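Long-range contacts in cytochrome c (Rhodothermus marinus, PDB 3CP5), which binds a single covalently attached heme c and probably serves as an electron carrier: residues Ala14-Val20 and Met73-Asn78; Gln28-Ala34 and Glu115-Gln119; Arg54-Pro58 and Glu95-Met99. All coordinates share one frame. Residues are numbered along the deposited sequence.

Contact 1 of 3, residues Ala14-Val20 and Met73-Asn78. With HEC (heme c), chain C.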
loop_
_atom_site.group_PDB
_atom_site.type_symbol
_atom_site.label_atom_id
_atom_site.label_comp_id
_atom_site.label_asym_id
_atom_site.label_seq_id
_atom_site.Cartn_x
_atom_site.Cartn_y
_atom_site.Cartn_z
ATOM N N ALA A 14 4.530 -5.968 -10.493
ATOM C CA ALA A 14 3.269 -5.753 -9.776
ATOM C C ALA A 14 2.094 -5.593 -10.724
ATOM O O ALA A 14 1.007 -6.105 -10.440
ATOM C CB ALA A 14 3.323 -4.536 -8.896
ATOM N N ALA A 15 2.296 -4.893 -11.822
ATOM C CA ALA A 15 1.197 -4.683 -12.799
ATOM C C ALA A 15 0.832 -6.020 -13.425
ATOM O O ALA A 15 -0.340 -6.297 -13.657
ATOM C CB ALA A 15 1.589 -3.625 -13.800
ATOM N N GLU A 16 1.790 -6.901 -13.671
ATOM C CA GLU A 16 1.505 -8.205 -14.231
ATOM C C GLU A 16 0.790 -9.093 -13.211
ATOM O O GLU A 16 -0.115 -9.824 -13.630
ATOM C CB GLU A 16 2.819 -8.867 -14.647
ATOM C CG GLU A 16 3.392 -8.188 -15.864
ATOM C CD GLU A 16 4.730 -8.756 -16.303
ATOM O OE1 GLU A 16 5.315 -9.531 -15.528
ATOM O OE2 GLU A 16 5.164 -8.392 -17.399
ATOM N N ILE A 17 1.082 -9.019 -11.927
ATOM C CA ILE A 17 0.355 -9.824 -10.944
ATOM C C ILE A 17 -1.070 -9.359 -10.772
ATOM O O ILE A 17 -1.997 -10.175 -10.702
ATOM C CB ILE A 17 1.127 -9.789 -9.634
ATOM C CG1 ILE A 17 2.498 -10.464 -9.736
ATOM C CG2 ILE A 17 0.358 -10.351 -8.455
ATOM C CD1 ILE A 17 3.433 -10.046 -8.636
ATOM N N GLY A 18 -1.334 -8.052 -10.740
ATOM C CA GLY A 18 -2.677 -7.536 -10.620
ATOM C C GLY A 18 -3.229 -7.595 -9.222
ATOM O O GLY A 18 -2.521 -8.039 -8.292
ATOM N N PRO A 19 -4.491 -7.182 -9.029
ATOM C CA PRO A 19 -5.446 -6.864 -10.067
ATOM C C PRO A 19 -5.300 -5.529 -10.769
ATOM O O PRO A 19 -5.739 -5.419 -11.914
ATOM C CB PRO A 19 -6.776 -6.840 -9.310
ATOM C CG PRO A 19 -6.449 -6.519 -7.890
ATOM C CD PRO A 19 -5.091 -7.178 -7.680
ATOM N N VAL A 20 -4.705 -4.540 -10.138
ATOM C CA VAL A 20 -4.560 -3.215 -10.733
ATOM C C VAL A 20 -3.424 -3.232 -11.751
ATOM O O VAL A 20 -2.395 -3.884 -11.496
ATOM C CB VAL A 20 -4.340 -2.168 -9.614
ATOM C CG1 VAL A 20 -4.013 -0.800 -10.207
ATOM C CG2 VAL A 20 -5.541 -2.097 -8.697
ATOM N N MET A 73 -1.069 -0.563 -4.422
ATOM C CA MET A 73 -2.470 -0.958 -4.590
ATOM C C MET A 73 -2.633 -2.461 -4.555
ATOM O O MET A 73 -3.550 -2.983 -3.905
ATOM C CB MET A 73 -3.022 -0.424 -5.931
ATOM C CG MET A 73 -3.078 1.090 -6.003
ATOM S SD MET A 73 -4.518 1.697 -5.100
ATOM C CE MET A 73 -5.828 1.215 -6.210
ATOM N N ASN A 74 -1.747 -3.205 -5.231
ATOM C CA ASN A 74 -1.938 -4.668 -5.289
ATOM C C ASN A 74 -1.542 -5.391 -4.013
ATOM O O ASN A 74 -2.063 -6.459 -3.718
ATOM C CB ASN A 74 -1.205 -5.197 -6.527
ATOM C CG ASN A 74 -1.959 -4.862 -7.792
ATOM O OD1 ASN A 74 -3.149 -4.544 -7.784
ATOM N ND2 ASN A 74 -1.324 -4.899 -8.930
ATOM N N VAL A 75 -0.624 -4.835 -3.218
ATOM C CA VAL A 75 -0.368 -5.366 -1.868
ATOM C C VAL A 75 -1.642 -5.252 -1.035
ATOM O O VAL A 75 -2.022 -6.196 -0.337
ATOM C CB VAL A 75 0.820 -4.648 -1.192
ATOM C CG1 VAL A 75 0.862 -5.004 0.282
ATOM C CG2 VAL A 75 2.154 -5.016 -1.844
ATOM N N MET A 76 -2.352 -4.102 -1.093
ATOM C CA MET A 76 -3.607 -3.941 -0.375
ATOM C C MET A 76 -4.730 -4.854 -0.849
ATOM O O MET A 76 -5.477 -5.435 -0.026
ATOM C CB MET A 76 -4.097 -2.462 -0.463
ATOM C CG MET A 76 -3.307 -1.479 0.376
ATOM S SD MET A 76 -4.207 0.112 0.343
ATOM C CE MET A 76 -3.268 1.054 -0.848
ATOM N N LEU A 77 -4.884 -4.971 -2.168
ATOM C CA LEU A 77 -6.000 -5.663 -2.769
ATOM C C LEU A 77 -5.801 -7.175 -2.930
ATOM O O LEU A 77 -6.816 -7.895 -2.956
ATOM C CB LEU A 77 -6.341 -5.047 -4.115
ATOM C CG LEU A 77 -6.842 -3.618 -4.001
ATOM C CD1 LEU A 77 -6.816 -2.927 -5.378
ATOM C CD2 LEU A 77 -8.250 -3.576 -3.470
ATOM N N ASN A 78 -4.535 -7.583 -3.042
ATOM C CA ASN A 78 -4.116 -8.952 -3.366
ATOM C C ASN A 78 -2.855 -9.329 -2.636
ATOM O O ASN A 78 -1.855 -9.710 -3.246
ATOM C CB ASN A 78 -3.949 -9.063 -4.903
ATOM C CG ASN A 78 -3.691 -10.450 -5.381
ATOM O OD1 ASN A 78 -3.981 -11.449 -4.724
ATOM N ND2 ASN A 78 -3.175 -10.479 -6.600
HETATM FE FE HEC C . 0.596 -4.352 5.358
HETATM C CHA HEC C . 3.670 -5.139 4.088
HETATM C CHB HEC C . 0.357 -1.712 3.217
HETATM C CHC HEC C . -2.622 -3.819 6.424
HETATM C CHD HEC C . 1.056 -6.584 7.862
HETATM N NA HEC C . 1.785 -3.579 3.967
HETATM C C1A HEC C . 3.015 -4.059 3.514
HETATM C C2A HEC C . 3.439 -3.284 2.373
HETATM C C3A HEC C . 2.539 -2.316 2.150
HETATM C C4A HEC C . 1.486 -2.525 3.135
HETATM C CMA HEC C . 2.560 -1.208 1.074
HETATM C CAA HEC C . 4.797 -3.400 1.641
HETATM C CBA HEC C . 5.872 -2.474 2.215
HETATM C CGA HEC C . 7.122 -2.410 1.369
HETATM O O1A HEC C . 8.151 -1.869 1.889
HETATM O O2A HEC C . 7.081 -2.834 0.183
HETATM N NB HEC C . -0.835 -3.011 4.969
HETATM C C1B HEC C . -0.680 -1.918 4.138
HETATM C C2B HEC C . -1.895 -1.146 4.146
HETATM C C3B HEC C . -2.790 -1.754 4.976
HETATM C C4B HEC C . -2.111 -2.928 5.488
HETATM C CMB HEC C . -2.055 0.164 3.334
HETATM C CAB HEC C . -4.278 -1.410 5.190
HETATM C CBB HEC C . -5.050 -1.411 4.005
HETATM N NC HEC C . -0.573 -5.107 6.792
HETATM C C1C HEC C . -1.903 -4.802 7.079
HETATM C C2C HEC C . -2.374 -5.577 8.209
HETATM C C3C HEC C . -1.358 -6.349 8.625
HETATM C C4C HEC C . -0.225 -6.021 7.790
HETATM C CMC HEC C . -3.707 -5.299 8.892
HETATM C CAC HEC C . -1.245 -7.188 9.934
HETATM C CBC HEC C . -2.243 -8.195 10.042
HETATM N ND HEC C . 2.070 -5.609 5.846
HETATM C C1D HEC C . 2.078 -6.452 6.952
HETATM C C2D HEC C . 3.348 -7.180 6.989
HETATM C C3D HEC C . 4.012 -6.850 5.876
HETATM C C4D HEC C . 3.248 -5.811 5.215
HETATM C CMD HEC C . 3.651 -8.211 8.111
HETATM C CAD HEC C . 5.336 -7.408 5.321
HETATM C CBD HEC C . 5.039 -8.556 4.325
HETATM C CGD HEC C . 4.344 -9.684 5.053
HETATM O O1D HEC C . 3.177 -10.021 4.698
HETATM O O2D HEC C . 5.017 -10.210 6.018
#
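Four hydrogen bonds, all involving asparagine side chains of residues 73-78, tie the end of helix 10-17 and the turn after it to helix 69-77. Asn74 makes three of them. Its ND2 donates to Ala14 O (3.0 Å) and to Val20 O (3.0 Å), while its OD1 accepts from Val20 N at 2.8 Å, so one carboxamide reads both the amide and the carbonyl of Val20 as another peptide group would. The fourth runs from Asn78 ND2 to Gly18 O, 3.0 Å and nearly straight. Ala14 O is shared, since it also receives Gly18 N in the last turn of its own helix.

Backbone shape brings these groups together. Gly18 leaves the helix with positive phi, the cis peptide before Pro19 turns the chain sharply, and Val20 comes to lie against Asn74.

Apolar contacts lie beside the polar cluster: Val20 CG2 meets Leu77 CD1 at 3.7 Å and Met73 CB at 4.1 Å, and Pro19 CG rests 4.1 Å from Leu77 CB. On another side of helix 69-77, Val75 CG1 comes within 3.7 Å of heme C3A and Met76 CG within 3.6 Å of heme CMB.

The chemistry implies that a heme-contacting helix is joined to helix 10-17 and the turn after it by asparagine side chains that satisfy main-chain groups, with the apolar contacts of Pro19 and Val20 beside them.

Contact 2 of 3, residues Gln28-Ala34 and Glu115-Gln119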
loop_
_atom_site.group_PDB
_atom_site.type_symbol
_atom_site.label_atom_id
_atom_site.label_comp_id
_atom_site.label_asym_id
_atom_site.label_seq_id
_atom_site.Cartn_x
_atom_site.Cartn_y
_atom_site.Cartn_z
ATOM N N GLN A 28 -2.078 17.404 -8.055
ATOM C CA GLN A 28 -1.857 17.520 -6.636
ATOM C C GLN A 28 -2.750 16.518 -5.938
ATOM O O GLN A 28 -3.705 16.005 -6.505
ATOM C CB GLN A 28 -2.159 18.885 -6.117
ATOM C CG GLN A 28 -3.258 19.669 -6.765
ATOM C CD GLN A 28 -2.761 21.091 -6.927
ATOM O OE1 GLN A 28 -2.920 21.709 -7.970
ATOM N NE2 GLN A 28 -2.166 21.575 -5.850
ATOM N N ILE A 29 -2.367 16.313 -4.694
ATOM C CA ILE A 29 -3.203 15.492 -3.850
ATOM C C ILE A 29 -4.615 16.060 -3.737
ATOM O O ILE A 29 -4.771 17.260 -3.559
ATOM C CB ILE A 29 -2.541 15.371 -2.484
ATOM C CG1 ILE A 29 -1.307 14.464 -2.607
ATOM C CG2 ILE A 29 -3.476 14.850 -1.398
ATOM C CD1 ILE A 29 -0.290 14.699 -1.546
ATOM N N ASP A 30 -5.608 15.168 -3.834
ATOM C CA ASP A 30 -7.029 15.488 -3.618
ATOM C C ASP A 30 -7.254 15.363 -2.128
ATOM O O ASP A 30 -7.279 14.309 -1.511
ATOM C CB ASP A 30 -7.863 14.532 -4.436
ATOM C CG ASP A 30 -9.329 14.649 -4.258
ATOM O OD1 ASP A 30 -9.808 15.107 -3.202
ATOM O OD2 ASP A 30 -10.088 14.238 -5.179
ATOM N N ALA A 31 -7.380 16.476 -1.424
ATOM C CA ALA A 31 -7.361 16.474 0.041
ATOM C C ALA A 31 -8.533 15.707 0.618
ATOM O O ALA A 31 -8.415 15.012 1.636
ATOM C CB ALA A 31 -7.291 17.906 0.553
ATOM N N ALA A 32 -9.712 15.792 0.007
ATOM C CA ALA A 32 -10.850 15.023 0.529
ATOM C C ALA A 32 -10.608 13.530 0.360
ATOM O O ALA A 32 -10.988 12.698 1.212
ATOM C CB ALA A 32 -12.137 15.373 -0.172
ATOM N N LEU A 33 -9.963 13.097 -0.724
ATOM C CA LEU A 33 -9.659 11.677 -0.953
ATOM C C LEU A 33 -8.615 11.177 0.025
ATOM O O LEU A 33 -8.763 10.121 0.640
ATOM C CB LEU A 33 -9.161 11.497 -2.363
ATOM C CG LEU A 33 -8.888 10.053 -2.808
ATOM C CD1 LEU A 33 -10.084 9.129 -2.711
ATOM C CD2 LEU A 33 -8.280 10.101 -4.188
ATOM N N ALA A 34 -7.646 12.044 0.341
ATOM C CA ALA A 34 -6.655 11.724 1.368
ATOM C C ALA A 34 -7.255 11.605 2.770
ATOM O O ALA A 34 -6.855 10.755 3.532
ATOM C CB ALA A 34 -5.535 12.760 1.370
ATOM N N GLU A 115 -3.838 7.716 -1.670
ATOM C CA GLU A 115 -3.843 9.165 -1.583
ATOM C C GLU A 115 -3.369 9.656 -0.207
ATOM O O GLU A 115 -2.563 10.614 -0.101
ATOM C CB GLU A 115 -5.202 9.773 -1.929
ATOM C CG GLU A 115 -5.058 11.195 -2.399
ATOM C CD GLU A 115 -4.597 11.411 -3.817
ATOM O OE1 GLU A 115 -4.861 12.516 -4.341
ATOM O OE2 GLU A 115 -4.010 10.482 -4.411
ATOM N N TYR A 116 -3.838 9.011 0.852
ATOM C CA TYR A 116 -3.354 9.280 2.191
ATOM C C TYR A 116 -1.860 9.034 2.326
ATOM O O TYR A 116 -1.102 9.843 2.889
ATOM C CB TYR A 116 -4.140 8.470 3.212
ATOM C CG TYR A 116 -3.582 8.555 4.626
ATOM C CD1 TYR A 116 -3.592 9.741 5.327
ATOM C CD2 TYR A 116 -3.060 7.469 5.286
ATOM C CE1 TYR A 116 -3.095 9.824 6.633
ATOM C CE2 TYR A 116 -2.564 7.525 6.559
ATOM C CZ TYR A 116 -2.581 8.710 7.247
ATOM O OH TYR A 116 -2.078 8.798 8.507
ATOM N N LEU A 117 -1.368 7.933 1.795
ATOM C CA LEU A 117 0.057 7.623 1.801
ATOM C C LEU A 117 0.896 8.649 1.041
ATOM O O LEU A 117 1.976 9.031 1.456
ATOM C CB LEU A 117 0.317 6.187 1.348
ATOM C CG LEU A 117 -0.220 5.089 2.262
ATOM C CD1 LEU A 117 -0.138 3.741 1.570
ATOM C CD2 LEU A 117 0.544 5.023 3.565
ATOM N N ARG A 118 0.412 9.197 -0.077
ATOM C CA ARG A 118 1.070 10.305 -0.783
ATOM C C ARG A 118 1.128 11.538 0.122
ATOM O O ARG A 118 2.137 12.245 0.184
ATOM C CB ARG A 118 0.330 10.635 -2.084
ATOM C CG ARG A 118 0.337 9.513 -3.117
ATOM C CD ARG A 118 -0.498 9.860 -4.350
ATOM N NE ARG A 118 0.050 10.947 -5.161
ATOM C CZ ARG A 118 -0.547 11.914 -5.811
ATOM N NH1 ARG A 118 -1.860 12.109 -5.821
ATOM N NH2 ARG A 118 0.129 12.799 -6.515
ATOM N N GLN A 119 0.058 11.796 0.870
ATOM C CA GLN A 119 0.016 12.918 1.760
ATOM C C GLN A 119 0.977 12.821 2.930
ATOM O O GLN A 119 1.681 13.791 3.251
ATOM C CB GLN A 119 -1.407 13.127 2.302
ATOM C CG GLN A 119 -1.544 14.395 3.171
ATOM C CD GLN A 119 -1.331 15.652 2.375
ATOM O OE1 GLN A 119 -2.077 15.931 1.434
ATOM N NE2 GLN A 119 -0.333 16.444 2.745
#
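Ile29 lays its side chain across one face of helix 107-123, with CD1 3.8 Å from Arg118 C and CG2 3.3 Å from Gln119 OE1. Its CG1 also sits over one face of the Arg118 guanidinium, 4.0 Å from NH1. The amide end of Gln119 finds its polar partner in Asn123, one turn further along the helix.

Glu115 supplies the polar anchor. Its OE1 accepts an almost linear hydrogen bond from Asp30 N (2.8 Å), and its OE2 forms a salt bridge with Arg118 NH1 at 3.0 Å and another with Arg111, so the carboxylate is held from several directions. Asp30 in turn is the N-cap of helix 31-44, its OD1 accepting from Leu33 N at 3.2 Å.

Beyond the cap the two helices come very close: the CA atoms of Ala34 and Tyr116 are 4.2 Å apart, and Ala34 O lies 3.6 Å from Tyr116 CB, consistent with the small side chain of Ala34. Leu33 CG packs on Glu115 CB at 3.8 Å. Further along helix 31-44, Phe41 meets the Tyr116 ring. This close crossing of the helix that leads to the heme-binding cysteines with the C-terminal helix is characteristic of the cytochrome c fold.

Contact 3 of 3, residues Arg54-Pro58 and Glu95-Met99. With HEC (heme c), chain C.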
loop_
_atom_site.group_PDB
_atom_site.type_symbol
_atom_site.label_atom_id
_atom_site.label_comp_id
_atom_site.label_asym_id
_atom_site.label_seq_id
_atom_site.Cartn_x
_atom_site.Cartn_y
_atom_site.Cartn_z
ATOM N N ARG A 54 8.941 0.458 12.576
ATOM C CA ARG A 54 8.478 -0.907 12.398
ATOM C C ARG A 54 7.503 -1.254 13.508
ATOM O O ARG A 54 7.598 -0.756 14.642
ATOM C CB ARG A 54 9.630 -1.911 12.487
ATOM C CG ARG A 54 10.761 -1.614 11.573
ATOM C CD ARG A 54 11.824 -2.704 11.535
ATOM N NE ARG A 54 12.261 -2.730 10.138
ATOM C CZ ARG A 54 13.436 -2.495 9.603
ATOM N NH1 ARG A 54 14.487 -2.187 10.348
ATOM N NH2 ARG A 54 13.580 -2.579 8.275
ATOM N N PHE A 55 6.566 -2.118 13.176
ATOM C CA PHE A 55 5.615 -2.661 14.139
ATOM C C PHE A 55 5.354 -4.133 13.818
ATOM O O PHE A 55 6.302 -4.900 13.787
ATOM C CB PHE A 55 4.351 -1.779 14.128
ATOM C CG PHE A 55 3.402 -2.013 15.274
ATOM C CD1 PHE A 55 3.884 -1.901 16.599
ATOM C CD2 PHE A 55 2.083 -2.332 15.113
ATOM C CE1 PHE A 55 3.050 -2.135 17.681
ATOM C CE2 PHE A 55 1.276 -2.607 16.214
ATOM C CZ PHE A 55 1.748 -2.513 17.480
ATOM N N ILE A 56 4.155 -4.569 13.530
ATOM C CA ILE A 56 3.951 -5.929 13.030
ATOM C C ILE A 56 4.426 -6.004 11.602
ATOM O O ILE A 56 5.038 -6.989 11.206
ATOM C CB ILE A 56 2.491 -6.376 13.209
ATOM C CG1 ILE A 56 2.143 -6.490 14.697
ATOM C CG2 ILE A 56 2.196 -7.654 12.430
ATOM C CD1 ILE A 56 0.678 -6.594 15.041
ATOM N N GLY A 57 4.184 -4.940 10.855
ATOM C CA GLY A 57 4.733 -4.806 9.510
ATOM C C GLY A 57 5.656 -3.607 9.414
ATOM O O GLY A 57 5.862 -2.868 10.399
ATOM N N PRO A 58 6.219 -3.359 8.237
ATOM C CA PRO A 58 7.149 -2.227 8.070
ATOM C C PRO A 58 6.534 -0.847 8.205
ATOM O O PRO A 58 5.332 -0.655 8.033
ATOM C CB PRO A 58 7.677 -2.427 6.650
ATOM C CG PRO A 58 6.715 -3.320 5.962
ATOM C CD PRO A 58 6.088 -4.172 7.040
ATOM N N GLU A 95 11.413 -11.475 6.510
ATOM C CA GLU A 95 11.810 -10.583 7.593
ATOM C C GLU A 95 10.823 -10.454 8.725
ATOM O O GLU A 95 11.258 -10.386 9.893
ATOM C CB GLU A 95 12.083 -9.199 6.992
ATOM C CG GLU A 95 12.576 -8.149 7.941
ATOM C CD GLU A 95 12.917 -6.810 7.315
ATOM O OE1 GLU A 95 12.963 -6.748 6.067
ATOM O OE2 GLU A 95 13.158 -5.831 8.047
ATOM N N TYR A 96 9.538 -10.364 8.442
ATOM C CA TYR A 96 8.531 -9.993 9.409
ATOM C C TYR A 96 7.809 -11.171 9.986
ATOM O O TYR A 96 7.265 -11.062 11.093
ATOM C CB TYR A 96 7.533 -8.996 8.790
ATOM C CG TYR A 96 8.182 -7.622 8.785
ATOM C CD1 TYR A 96 8.097 -6.747 9.850
ATOM C CD2 TYR A 96 8.933 -7.187 7.705
ATOM C CE1 TYR A 96 8.705 -5.505 9.822
ATOM C CE2 TYR A 96 9.546 -5.933 7.692
ATOM C CZ TYR A 96 9.438 -5.068 8.756
ATOM O OH TYR A 96 10.041 -3.836 8.778
ATOM N N GLY A 97 7.772 -12.266 9.262
ATOM C CA GLY A 97 7.242 -13.536 9.763
ATOM C C GLY A 97 5.758 -13.706 9.589
ATOM O O GLY A 97 5.192 -14.633 8.992
ATOM N N THR A 98 4.990 -12.786 10.114
ATOM C CA THR A 98 3.545 -12.852 9.868
ATOM C C THR A 98 3.196 -12.377 8.461
ATOM O O THR A 98 3.992 -11.735 7.771
ATOM C CB THR A 98 2.870 -12.013 10.948
ATOM O OG1 THR A 98 3.246 -10.664 10.749
ATOM C CG2 THR A 98 3.322 -12.522 12.305
ATOM N N MET A 99 1.953 -12.694 8.036
ATOM C CA MET A 99 1.519 -12.352 6.685
ATOM C C MET A 99 0.363 -11.358 6.716
ATOM O O MET A 99 -0.536 -11.371 7.544
ATOM C CB MET A 99 1.150 -13.613 5.902
ATOM C CG MET A 99 2.266 -14.656 5.736
ATOM S SD MET A 99 1.847 -15.897 4.535
ATOM C CE MET A 99 0.282 -16.533 5.141
HETATM FE FE HEC C . 0.596 -4.352 5.358
HETATM C CHA HEC C . 3.670 -5.139 4.088
HETATM C CHB HEC C . 0.357 -1.712 3.217
HETATM C CHC HEC C . -2.622 -3.819 6.424
HETATM C CHD HEC C . 1.056 -6.584 7.862
HETATM N NA HEC C . 1.785 -3.579 3.967
HETATM C C1A HEC C . 3.015 -4.059 3.514
HETATM C C2A HEC C . 3.439 -3.284 2.373
HETATM C C3A HEC C . 2.539 -2.316 2.150
HETATM C C4A HEC C . 1.486 -2.525 3.135
HETATM C CMA HEC C . 2.560 -1.208 1.074
HETATM C CAA HEC C . 4.797 -3.400 1.641
HETATM C CBA HEC C . 5.872 -2.474 2.215
HETATM C CGA HEC C . 7.122 -2.410 1.369
HETATM O O1A HEC C . 8.151 -1.869 1.889
HETATM O O2A HEC C . 7.081 -2.834 0.183
HETATM N NB HEC C . -0.835 -3.011 4.969
HETATM C C1B HEC C . -0.680 -1.918 4.138
HETATM C C2B HEC C . -1.895 -1.146 4.146
HETATM C C3B HEC C . -2.790 -1.754 4.976
HETATM C C4B HEC C . -2.111 -2.928 5.488
HETATM C CMB HEC C . -2.055 0.164 3.334
HETATM C CAB HEC C . -4.278 -1.410 5.190
HETATM C CBB HEC C . -5.050 -1.411 4.005
HETATM N NC HEC C . -0.573 -5.107 6.792
HETATM C C1C HEC C . -1.903 -4.802 7.079
HETATM C C2C HEC C . -2.374 -5.577 8.209
HETATM C C3C HEC C . -1.358 -6.349 8.625
HETATM C C4C HEC C . -0.225 -6.021 7.790
HETATM C CMC HEC C . -3.707 -5.299 8.892
HETATM C CAC HEC C . -1.245 -7.188 9.934
HETATM C CBC HEC C . -2.243 -8.195 10.042
HETATM N ND HEC C . 2.070 -5.609 5.846
HETATM C C1D HEC C . 2.078 -6.452 6.952
HETATM C C2D HEC C . 3.348 -7.180 6.989
HETATM C C3D HEC C . 4.012 -6.850 5.876
HETATM C C4D HEC C . 3.248 -5.811 5.215
HETATM C CMD HEC C . 3.651 -8.211 8.111
HETATM C CAD HEC C . 5.336 -7.408 5.321
HETATM C CBD HEC C . 5.039 -8.556 4.325
HETATM C CGD HEC C . 4.344 -9.684 5.053
HETATM O O1D HEC C . 3.177 -10.021 4.698
HETATM O O2D HEC C . 5.017 -10.210 6.018
HETATM O O HOH W 1 5.226 -9.463 12.158
#
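Between the loop 54-58 and the end of helix 87-96, the one direct hydrogen bond runs from Arg54 NE to Tyr96 OH, at 2.8 Å. The same guanidinium pairs with Glu95, NH2 to OE2 at 3.3 Å, but the oxygen lies well out of the guanidinium plane, so the attraction is one of charge alone.

A water joins the two backbones. It donates to Ile56 O (2.7 Å) and to Tyr96 O (2.8 Å) and accepts from Thr98 OG1 (2.7 Å), thereby serving two carbonyls and one hydroxyl. The loop also bonds within itself, Phe55 N to Gly57 O at 3.0 Å, while Pro58 O accepts from ND1 of His49, the axial heme ligand. Thr98 O lies 2.5 Å from the heme propionate oxygen O2D.

Apolar contact completes the interface. Pro58 CD makes a CH-pi contact over the Tyr96 ring, 3.9 Å from its centroid, and packs 3.6 Å from heme C3D. Gly57 CA lies 3.7 Å from heme C2D, where a CB would clash with the porphyrin.

The chemistry implies a division: the outer polar groups pair with one another or with a water, through Arg54, Glu95, Tyr96 and Thr98, while Gly57 and Pro58 pack against the macrocycle.

All three contacts are partly buried. Contact 1 is the most so, with four of nine touching residues buried, against two of nine in contact 2 and two of seven in contact 3, where three are exposed. Contacts 1 and 3 both touch the heme, one through a helix flank, the other through a loop and a helix end. Contact 2 stands apart from the cofactor, its centre about 25 Å from that of contact 3, on opposite sides of the chain's centre. Asparagine carboxamides bond directly to backbone in contact 1; a carboxylate shared between a backbone amide and arginines marks contact 2; contact 3 relies on a water and an arginine-tyrosine bond. Contacts 1 and 2 engage successive helices.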